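Local coordinates for ancillary protein 1 (Streptococcus pyogenes, PDB 2XI9) that is a pilus-presented adhesin, also named a collagen-binding protein, whose internal thioester bond is required for efficient interaction with host cells, at residues 113-124 / 188-196; 294-302 / 311-319. One frame throughout, in Å; residues are numbered along the deposited sequence.

Overall arrangement
From the N terminus, strand 26-33 enters the four-stranded sheet that 117-119 later joins; strands 102-107 and 110-113 then finish a six-stranded antiparallel sheet. The chain runs straight on into contact 1, where 117-119, an edge strand of the four-stranded sheet, meets 189-193, an edge strand of the seven-stranded sheet. That closes a loop of 63 residues. After the helices between 209 and 288, contact 2 closes a much shorter one, the hairpin of strands 299-303 and 311-313. The contacts lie in series, their centres about 10 Å apart. Strands 189-193 and 299-303 are sheet neighbours, joined by T190 N to I302 O (2.8 Å) and, just beyond them, G194 N to L298 O (2.8 Å).

Contact 1: 113-124 / 188-196; sequences ENPNKEIVEPYS and KYTHIAGRD
Two edge strands of different sheets meet here: 117-119, at one edge of a four-stranded sheet, runs roughly antiparallel to 189-193, an edge of the seven-stranded sheet, their axes 4.8 Å apart. The pairing is short, a single bridge between E118 and I192. A193 N donates to K117 O at 2.9 Å and I119 N to H191 O at 3.1 Å, while the methyl CG2 of I192 lies against CG of E118 (3.4 Å); the carboxylate of E118 reaches on to R30 and R326. A water accepts from K117 N and lies in hydrogen-bonding reach of P115 O and A193 O, bridging the segments.

The contact thus ties the sheet of strands 26-33 and 321-329 to 188-196, within the thioester domain. Just before strand 117-119 the chain makes an Asx turn, N114 OD1 accepting from N116 N, and alongside it R195 stretches out fully, NH1 giving a weak bond to N114 O (2.8 Å). The same NH1 forms a salt bridge to E113 OE1 (3.1 Å), arriving from above the carboxylate, whose plane stands 85° to the guanidinium. E113 also pairs with K102, and R195 NE with D297.

At the other end T190 OG1, set beside its own backbone N (chi1 -60°), receives Y123 N at 2.9 Å and sits 3.2 Å above one face of the Y123 ring, toward its rim. The Y123 hydroxyl bonds to Y37 O, and S124 N donates to Y189 O.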
loop_
_atom_site.group_PDB
_atom_site.type_symbol
_atom_site.label_atom_id
_atom_site.label_comp_id
_atom_site.label_asym_id
_atom_site.label_seq_id
_atom_site.Cartn_x
_atom_site.Cartn_y
_atom_site.Cartn_z
ATOM N N GLU A 113 -4.048 17.717 4.472
ATOM C CA GLU A 113 -4.795 17.151 3.365
ATOM C C GLU A 113 -5.165 15.716 3.698
ATOM O O GLU A 113 -4.343 14.963 4.233
ATOM C CB GLU A 113 -3.992 17.198 2.064
ATOM C CG GLU A 113 -4.719 16.504 0.920
ATOM C CD GLU A 113 -4.114 16.730 -0.450
ATOM O OE1 GLU A 113 -4.475 15.934 -1.358
ATOM O OE2 GLU A 113 -3.293 17.673 -0.625
ATOM N N ASN A 114 -6.401 15.338 3.388
ATOM C CA ASN A 114 -6.880 13.987 3.652
ATOM C C ASN A 114 -5.915 12.921 3.107
ATOM O O ASN A 114 -5.675 12.866 1.909
ATOM C CB ASN A 114 -8.257 13.818 3.038
ATOM C CG ASN A 114 -8.899 12.497 3.354
ATOM O OD1 ASN A 114 -8.483 11.740 4.248
ATOM N ND2 ASN A 114 -9.924 12.195 2.592
ATOM N N PRO A 115 -5.352 12.083 3.999
ATOM C CA PRO A 115 -4.457 11.014 3.531
ATOM C C PRO A 115 -5.170 9.863 2.884
ATOM O O PRO A 115 -4.525 9.066 2.197
ATOM C CB PRO A 115 -3.765 10.521 4.802
ATOM C CG PRO A 115 -4.510 11.105 5.941
ATOM C CD PRO A 115 -5.466 12.137 5.461
ATOM N N ASN A 116 -6.478 9.729 3.110
ATOM C CA ASN A 116 -7.198 8.581 2.638
ATOM C C ASN A 116 -8.021 8.880 1.381
ATOM O O ASN A 116 -9.094 9.449 1.450
ATOM C CB ASN A 116 -8.066 8.040 3.765
ATOM C CG ASN A 116 -7.262 7.813 5.031
ATOM O OD1 ASN A 116 -7.426 8.523 6.024
ATOM N ND2 ASN A 116 -6.324 6.872 4.967
ATOM N N LYS A 117 -7.482 8.462 0.238
ATOM C CA LYS A 117 -8.108 8.610 -1.040
ATOM C C LYS A 117 -8.149 7.192 -1.596
ATOM O O LYS A 117 -7.126 6.553 -1.723
ATOM C CB LYS A 117 -7.298 9.577 -1.902
ATOM C CG LYS A 117 -7.238 10.980 -1.264
ATOM C CD LYS A 117 -6.722 12.077 -2.177
ATOM C CE LYS A 117 -7.844 12.740 -3.005
ATOM N NZ LYS A 117 -8.949 13.255 -2.172
ATOM N N GLU A 118 -9.352 6.687 -1.838
ATOM C CA GLU A 118 -9.542 5.283 -2.189
ATOM C C GLU A 118 -10.561 5.119 -3.300
ATOM O O GLU A 118 -11.408 5.967 -3.498
ATOM C CB GLU A 118 -9.971 4.487 -0.958
ATOM C CG GLU A 118 -9.057 4.686 0.250
ATOM C CD GLU A 118 -9.468 3.876 1.491
ATOM O OE1 GLU A 118 -10.533 3.209 1.487
ATOM O OE2 GLU A 118 -8.704 3.955 2.481
ATOM N N ILE A 119 -10.483 4.010 -4.026
ATOM C CA ILE A 119 -11.471 3.743 -5.069
ATOM C C ILE A 119 -12.820 3.467 -4.426
ATOM O O ILE A 119 -12.897 3.056 -3.258
ATOM C CB ILE A 119 -11.096 2.582 -5.979
ATOM C CG1 ILE A 119 -10.842 1.292 -5.158
ATOM C CG2 ILE A 119 -9.865 2.983 -6.831
ATOM C CD1 ILE A 119 -10.640 0.087 -6.026
ATOM N N VAL A 120 -13.868 3.676 -5.212
ATOM C CA VAL A 120 -15.221 3.610 -4.691
ATOM C C VAL A 120 -15.660 2.181 -4.432
ATOM O O VAL A 120 -16.350 1.920 -3.434
ATOM C CB VAL A 120 -16.192 4.333 -5.662
ATOM C CG1 VAL A 120 -17.638 3.906 -5.444
ATOM C CG2 VAL A 120 -15.995 5.838 -5.497
ATOM N N GLU A 121 -15.251 1.260 -5.313
ATOM C CA GLU A 121 -15.549 -0.160 -5.141
ATOM C C GLU A 121 -14.311 -0.833 -4.555
ATOM O O GLU A 121 -13.346 -1.075 -5.259
ATOM C CB GLU A 121 -15.947 -0.834 -6.448
ATOM C CG GLU A 121 -16.507 -2.226 -6.196
ATOM C CD GLU A 121 -16.697 -3.047 -7.453
ATOM O OE1 GLU A 121 -16.715 -2.471 -8.568
ATOM O OE2 GLU A 121 -16.843 -4.288 -7.323
ATOM N N PRO A 122 -14.345 -1.132 -3.252
ATOM C CA PRO A 122 -13.165 -1.683 -2.631
ATOM C C PRO A 122 -12.910 -3.140 -3.076
ATOM O O PRO A 122 -13.833 -3.822 -3.526
ATOM C CB PRO A 122 -13.476 -1.571 -1.133
ATOM C CG PRO A 122 -14.872 -1.552 -1.018
ATOM C CD PRO A 122 -15.469 -1.043 -2.306
ATOM N N TYR A 123 -11.660 -3.588 -2.964
ATOM C CA TYR A 123 -11.280 -4.964 -3.272
ATOM C C TYR A 123 -11.770 -5.374 -4.652
ATOM O O TYR A 123 -12.471 -6.348 -4.780
ATOM C CB TYR A 123 -11.820 -5.917 -2.197
ATOM C CG TYR A 123 -11.513 -5.410 -0.820
ATOM C CD1 TYR A 123 -10.202 -5.317 -0.372
ATOM C CD2 TYR A 123 -12.521 -4.948 0.012
ATOM C CE1 TYR A 123 -9.903 -4.795 0.867
ATOM C CE2 TYR A 123 -12.225 -4.426 1.265
ATOM C CZ TYR A 123 -10.924 -4.367 1.682
ATOM O OH TYR A 123 -10.649 -3.848 2.916
ATOM N N SER A 124 -11.452 -4.575 -5.664
ATOM C CA SER A 124 -11.988 -4.773 -7.000
ATOM C C SER A 124 -10.924 -4.714 -8.103
ATOM O O SER A 124 -11.274 -4.851 -9.268
ATOM C CB SER A 124 -13.092 -3.730 -7.280
ATOM O OG SER A 124 -12.523 -2.424 -7.274
ATOM N N LYS A 188 -8.395 -9.964 -4.275
ATOM C CA LYS A 188 -8.658 -8.720 -5.002
ATOM C C LYS A 188 -8.153 -7.578 -4.123
ATOM O O LYS A 188 -8.047 -7.775 -2.904
ATOM C CB LYS A 188 -10.140 -8.543 -5.230
ATOM C CG LYS A 188 -10.850 -9.675 -5.923
ATOM C CD LYS A 188 -12.297 -9.373 -6.158
ATOM C CE LYS A 188 -13.124 -9.417 -4.869
ATOM N NZ LYS A 188 -14.540 -9.071 -5.141
ATOM N N TYR A 189 -7.857 -6.402 -4.719
ATOM C CA TYR A 189 -7.186 -5.316 -4.029
ATOM C C TYR A 189 -7.998 -4.033 -4.103
ATOM O O TYR A 189 -8.716 -3.789 -5.103
ATOM C CB TYR A 189 -5.781 -5.098 -4.627
ATOM C CG TYR A 189 -4.867 -6.297 -4.530
ATOM C CD1 TYR A 189 -4.993 -7.363 -5.409
ATOM C CD2 TYR A 189 -3.871 -6.360 -3.573
ATOM C CE1 TYR A 189 -4.168 -8.442 -5.330
ATOM C CE2 TYR A 189 -3.030 -7.460 -3.478
ATOM C CZ TYR A 189 -3.188 -8.500 -4.351
ATOM O OH TYR A 189 -2.414 -9.622 -4.285
ATOM N N THR A 190 -7.871 -3.209 -3.051
ATOM C CA THR A 190 -8.325 -1.834 -3.065
ATOM C C THR A 190 -7.172 -0.948 -3.504
ATOM O O THR A 190 -6.110 -1.042 -2.937
ATOM C CB THR A 190 -8.770 -1.369 -1.672
ATOM O OG1 THR A 190 -9.847 -2.210 -1.247
ATOM C CG2 THR A 190 -9.308 0.038 -1.742
ATOM N N HIS A 191 -7.403 -0.064 -4.486
ATOM C CA HIS A 191 -6.387 0.903 -4.893
ATOM C C HIS A 191 -6.599 2.143 -4.006
ATOM O O HIS A 191 -7.715 2.622 -3.905
ATOM C CB HIS A 191 -6.578 1.173 -6.390
ATOM C CG HIS A 191 -5.884 2.376 -6.924
ATOM N ND1 HIS A 191 -6.401 3.094 -7.999
ATOM C CD2 HIS A 191 -4.735 3.002 -6.562
ATOM C CE1 HIS A 191 -5.588 4.104 -8.267
ATOM N NE2 HIS A 191 -4.567 4.066 -7.423
ATOM N N ILE A 192 -5.549 2.572 -3.310
ATOM C CA ILE A 192 -5.546 3.798 -2.513
ATOM C C ILE A 192 -4.348 4.675 -2.881
ATOM O O ILE A 192 -3.445 4.217 -3.557
ATOM C CB ILE A 192 -5.495 3.489 -1.010
ATOM C CG1 ILE A 192 -4.166 2.883 -0.586
ATOM C CG2 ILE A 192 -6.634 2.535 -0.609
ATOM C CD1 ILE A 192 -3.931 2.958 0.959
ATOM N N ALA A 193 -4.372 5.926 -2.429
ATOM C CA ALA A 193 -3.226 6.793 -2.516
ATOM C C ALA A 193 -2.216 6.307 -1.484
ATOM O O ALA A 193 -2.582 5.889 -0.400
ATOM C CB ALA A 193 -3.630 8.264 -2.262
ATOM N N GLY A 194 -0.947 6.330 -1.850
ATOM C CA GLY A 194 0.143 5.884 -1.025
ATOM C C GLY A 194 0.528 6.913 0.018
ATOM O O GLY A 194 1.611 7.513 -0.035
ATOM N N ARG A 195 -0.404 7.126 0.937
ATOM C CA ARG A 195 -0.251 7.984 2.061
ATOM C C ARG A 195 -0.724 7.149 3.277
ATOM O O ARG A 195 -1.563 6.257 3.157
ATOM C CB ARG A 195 -1.088 9.254 1.925
ATOM C CG ARG A 195 -1.051 10.004 0.549
ATOM C CD ARG A 195 -2.089 11.106 0.515
ATOM N NE ARG A 195 -2.067 11.845 -0.762
ATOM C CZ ARG A 195 -2.955 12.773 -1.121
ATOM N NH1 ARG A 195 -3.977 13.093 -0.343
ATOM N NH2 ARG A 195 -2.820 13.394 -2.289
ATOM N N ASP A 196 -0.179 7.418 4.436
ATOM C CA ASP A 196 -0.632 6.721 5.644
ATOM C C ASP A 196 -0.379 5.225 5.496
ATOM O O ASP A 196 -1.284 4.400 5.687
ATOM C CB ASP A 196 -2.124 7.004 5.870
ATOM C CG ASP A 196 -2.625 6.579 7.247
ATOM O OD1 ASP A 196 -1.826 6.601 8.225
ATOM O OD2 ASP A 196 -3.853 6.238 7.326
HETATM O O HOH W 1 -4.884 6.775 0.825
HETATM O O HOH W 2 -15.164 -6.860 -7.250
#

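Contact 2: 294-302 / 311-319; sequences QLTDLDFFI and LIGTQWHPE
This is a beta hairpin, strands 299-303 and 311-313, whose backbone bonding carries on to Q315. F301 and L311 are the hydrogen-bonded pair, F301 N to L311 O at 2.8 Å and L311 N to F301 O at 2.9 Å; F300 and I312 are the non-hydrogen-bonded one. L311 O also lies over one face of the F300 ring, and I312 CD1 meets that ring at its edge, 3.8 Å from CD2.

G313 N binds D299 O, and D299 N donates to Q315 O. The D299 carboxylate grips H317 twice: OD1 accepts H317 N at 2.9 Å, and OD2 offers its syn lone pair to ND1 at 2.7 Å, nearly in the imidazole plane. With H191 and Q156 also donating to it, the buried carboxylate is held by four bonds. With CG anti to the backbone N (chi1 175°), the W316 indole runs alongside D297, whose CB stands over one face of the six-membered ring in a CH-pi contact, 3.4 Å to the centroid; P318 CD covers the opposite face.

The hairpin sits between strands 189-193 and 155-160 of the mixed sheet, and L298 and I312 pack against I220 and I216 of helix 209-222.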
loop_
_atom_site.group_PDB
_atom_site.type_symbol
_atom_site.label_atom_id
_atom_site.label_comp_id
_atom_site.label_asym_id
_atom_site.label_seq_id
_atom_site.Cartn_x
_atom_site.Cartn_y
_atom_site.Cartn_z
ATOM N N GLN A 294 11.339 13.392 -4.683
ATOM C CA GLN A 294 11.105 14.142 -5.914
ATOM C C GLN A 294 9.716 13.857 -6.523
ATOM O O GLN A 294 9.173 14.665 -7.258
ATOM C CB GLN A 294 12.207 13.859 -6.919
ATOM C CG GLN A 294 13.562 14.395 -6.516
ATOM C CD GLN A 294 13.530 15.880 -6.280
ATOM O OE1 GLN A 294 13.836 16.364 -5.182
ATOM N NE2 GLN A 294 13.127 16.618 -7.283
ATOM N N LEU A 295 9.087 12.786 -6.151
ATOM C CA LEU A 295 7.773 12.526 -6.712
ATOM C C LEU A 295 6.722 12.911 -5.681
ATOM O O LEU A 295 7.048 13.296 -4.572
ATOM C CB LEU A 295 7.659 11.120 -7.229
ATOM C CG LEU A 295 8.024 10.004 -6.309
ATOM C CD1 LEU A 295 6.946 9.933 -5.232
ATOM C CD2 LEU A 295 8.213 8.621 -7.089
ATOM N N THR A 296 5.473 12.861 -6.067
ATOM C CA THR A 296 4.432 13.445 -5.260
ATOM C C THR A 296 3.624 12.358 -4.585
ATOM O O THR A 296 3.711 12.185 -3.382
ATOM C CB THR A 296 3.577 14.406 -6.159
ATOM O OG1 THR A 296 4.442 15.402 -6.713
ATOM C CG2 THR A 296 2.462 15.115 -5.359
ATOM N N ASP A 297 2.855 11.592 -5.353
ATOM C CA ASP A 297 2.003 10.548 -4.802
ATOM C C ASP A 297 2.175 9.290 -5.672
ATOM O O ASP A 297 2.517 9.423 -6.859
ATOM C CB ASP A 297 0.531 11.012 -4.779
ATOM C CG ASP A 297 0.183 11.856 -3.558
ATOM O OD1 ASP A 297 0.267 11.328 -2.416
ATOM O OD2 ASP A 297 -0.189 13.025 -3.748
ATOM N N LEU A 298 1.978 8.116 -5.071
ATOM C CA LEU A 298 2.013 6.833 -5.764
ATOM C C LEU A 298 0.789 6.010 -5.436
ATOM O O LEU A 298 0.199 6.155 -4.353
ATOM C CB LEU A 298 3.237 6.042 -5.318
ATOM C CG LEU A 298 4.597 6.575 -5.739
ATOM C CD1 LEU A 298 5.723 5.917 -4.964
ATOM C CD2 LEU A 298 4.786 6.373 -7.196
ATOM N N ASP A 299 0.436 5.121 -6.353
ATOM C CA ASP A 299 -0.593 4.135 -6.100
ATOM C C ASP A 299 -0.114 3.081 -5.078
ATOM O O ASP A 299 1.062 2.758 -4.996
ATOM C CB ASP A 299 -0.986 3.402 -7.379
ATOM C CG ASP A 299 -1.592 4.334 -8.449
ATOM O OD1 ASP A 299 -2.212 5.396 -8.121
ATOM O OD2 ASP A 299 -1.493 3.963 -9.644
ATOM N N PHE A 300 -1.066 2.523 -4.350
ATOM C CA PHE A 300 -0.808 1.460 -3.362
ATOM C C PHE A 300 -2.047 0.567 -3.387
ATOM O O PHE A 300 -3.093 1.029 -3.750
ATOM C CB PHE A 300 -0.561 2.096 -2.002
ATOM C CG PHE A 300 -0.147 1.146 -0.918
ATOM C CD1 PHE A 300 -1.079 0.578 -0.071
ATOM C CD2 PHE A 300 1.196 0.883 -0.697
ATOM C CE1 PHE A 300 -0.669 -0.272 0.971
ATOM C CE2 PHE A 300 1.592 0.030 0.291
ATOM C CZ PHE A 300 0.648 -0.543 1.158
ATOM N N PHE A 301 -1.899 -0.697 -2.991
ATOM C CA PHE A 301 -2.923 -1.728 -3.128
ATOM C C PHE A 301 -2.970 -2.638 -1.915
ATOM O O PHE A 301 -1.960 -3.143 -1.474
ATOM C CB PHE A 301 -2.633 -2.555 -4.399
ATOM C CG PHE A 301 -2.475 -1.704 -5.665
ATOM C CD1 PHE A 301 -1.238 -1.208 -6.045
ATOM C CD2 PHE A 301 -3.577 -1.412 -6.456
ATOM C CE1 PHE A 301 -1.102 -0.435 -7.158
ATOM C CE2 PHE A 301 -3.447 -0.595 -7.583
ATOM C CZ PHE A 301 -2.213 -0.137 -7.946
ATOM N N ILE A 302 -4.169 -2.854 -1.398
ATOM C CA ILE A 302 -4.386 -3.659 -0.198
ATOM C C ILE A 302 -5.307 -4.814 -0.563
ATOM O O ILE A 302 -6.354 -4.612 -1.179
ATOM C CB ILE A 302 -5.078 -2.863 0.932
ATOM C CG1 ILE A 302 -4.331 -1.573 1.204
ATOM C CG2 ILE A 302 -5.224 -3.690 2.199
ATOM C CD1 ILE A 302 -2.965 -1.695 1.131
ATOM N N LEU A 311 0.872 -3.852 -1.614
ATOM C CA LEU A 311 1.761 -3.540 -2.732
ATOM C C LEU A 311 1.892 -2.030 -2.939
ATOM O O LEU A 311 0.878 -1.307 -3.045
ATOM C CB LEU A 311 1.256 -4.171 -4.057
ATOM C CG LEU A 311 0.855 -5.639 -3.958
ATOM C CD1 LEU A 311 -0.104 -6.044 -5.118
ATOM C CD2 LEU A 311 2.092 -6.579 -3.795
ATOM N N ILE A 312 3.140 -1.579 -3.019
ATOM C CA ILE A 312 3.472 -0.229 -3.372
ATOM C C ILE A 312 3.726 -0.102 -4.878
ATOM O O ILE A 312 4.479 -0.854 -5.454
ATOM C CB ILE A 312 4.702 0.313 -2.556
ATOM C CG1 ILE A 312 4.995 1.765 -2.940
ATOM C CG2 ILE A 312 5.935 -0.580 -2.717
ATOM C CD1 ILE A 312 3.864 2.779 -2.529
ATOM N N GLY A 313 3.127 0.910 -5.471
ATOM C CA GLY A 313 3.133 1.099 -6.882
ATOM C C GLY A 313 4.242 1.990 -7.360
ATOM O O GLY A 313 5.026 2.523 -6.562
ATOM N N THR A 314 4.270 2.145 -8.676
ATOM C CA THR A 314 5.282 2.919 -9.398
ATOM C C THR A 314 4.701 4.030 -10.252
ATOM O O THR A 314 5.468 4.780 -10.889
ATOM C CB THR A 314 6.123 2.002 -10.296
ATOM O OG1 THR A 314 5.262 1.270 -11.184
ATOM C CG2 THR A 314 6.905 1.046 -9.472
ATOM N N GLN A 315 3.371 4.154 -10.279
ATOM C CA GLN A 315 2.658 5.138 -11.098
ATOM C C GLN A 315 1.653 5.846 -10.163
ATOM O O GLN A 315 1.539 5.467 -9.010
ATOM C CB GLN A 315 1.933 4.466 -12.279
ATOM C CG GLN A 315 2.906 3.683 -13.258
ATOM C CD GLN A 315 2.160 2.840 -14.302
ATOM O OE1 GLN A 315 0.936 2.882 -14.385
ATOM N NE2 GLN A 315 2.915 2.081 -15.124
ATOM N N TRP A 316 0.925 6.805 -10.699
ATOM C CA TRP A 316 -0.080 7.607 -9.960
ATOM C C TRP A 316 -1.341 7.766 -10.806
ATOM O O TRP A 316 -1.302 8.405 -11.879
ATOM C CB TRP A 316 0.527 8.969 -9.596
ATOM C CG TRP A 316 -0.396 9.932 -8.958
ATOM C CD1 TRP A 316 -0.728 11.177 -9.422
ATOM C CD2 TRP A 316 -1.150 9.732 -7.769
ATOM N NE1 TRP A 316 -1.638 11.763 -8.575
ATOM C CE2 TRP A 316 -1.906 10.895 -7.551
ATOM C CE3 TRP A 316 -1.261 8.668 -6.853
ATOM C CZ2 TRP A 316 -2.765 11.039 -6.429
ATOM C CZ3 TRP A 316 -2.122 8.809 -5.762
ATOM C CH2 TRP A 316 -2.842 9.996 -5.559
ATOM N N HIS A 317 -2.457 7.204 -10.325
ATOM C CA HIS A 317 -3.763 7.269 -11.000
ATOM C C HIS A 317 -4.840 7.900 -10.092
ATOM O O HIS A 317 -5.562 7.175 -9.410
ATOM C CB HIS A 317 -4.181 5.869 -11.428
ATOM C CG HIS A 317 -3.288 5.306 -12.469
ATOM N ND1 HIS A 317 -2.091 4.698 -12.164
ATOM C CD2 HIS A 317 -3.357 5.354 -13.821
ATOM C CE1 HIS A 317 -1.475 4.366 -13.285
ATOM N NE2 HIS A 317 -2.230 4.735 -14.304
ATOM N N PRO A 318 -4.897 9.226 -10.021
ATOM C CA PRO A 318 -5.836 9.910 -9.087
ATOM C C PRO A 318 -7.293 9.959 -9.540
ATOM O O PRO A 318 -8.189 10.286 -8.731
ATOM C CB PRO A 318 -5.307 11.341 -9.037
ATOM C CG PRO A 318 -4.518 11.506 -10.323
ATOM C CD PRO A 318 -3.923 10.171 -10.611
ATOM N N GLU A 319 -7.521 9.640 -10.821
ATOM C CA GLU A 319 -8.811 9.816 -11.469
ATOM C C GLU A 319 -9.931 8.987 -10.823
ATOM O O GLU A 319 -11.084 9.402 -10.836
ATOM C CB GLU A 319 -8.721 9.594 -13.011
ATOM C CG GLU A 319 -7.887 8.380 -13.461
ATOM C CD GLU A 319 -6.342 8.621 -13.423
ATOM O OE1 GLU A 319 -5.888 9.586 -12.791
ATOM O OE2 GLU A 319 -5.580 7.874 -14.059
#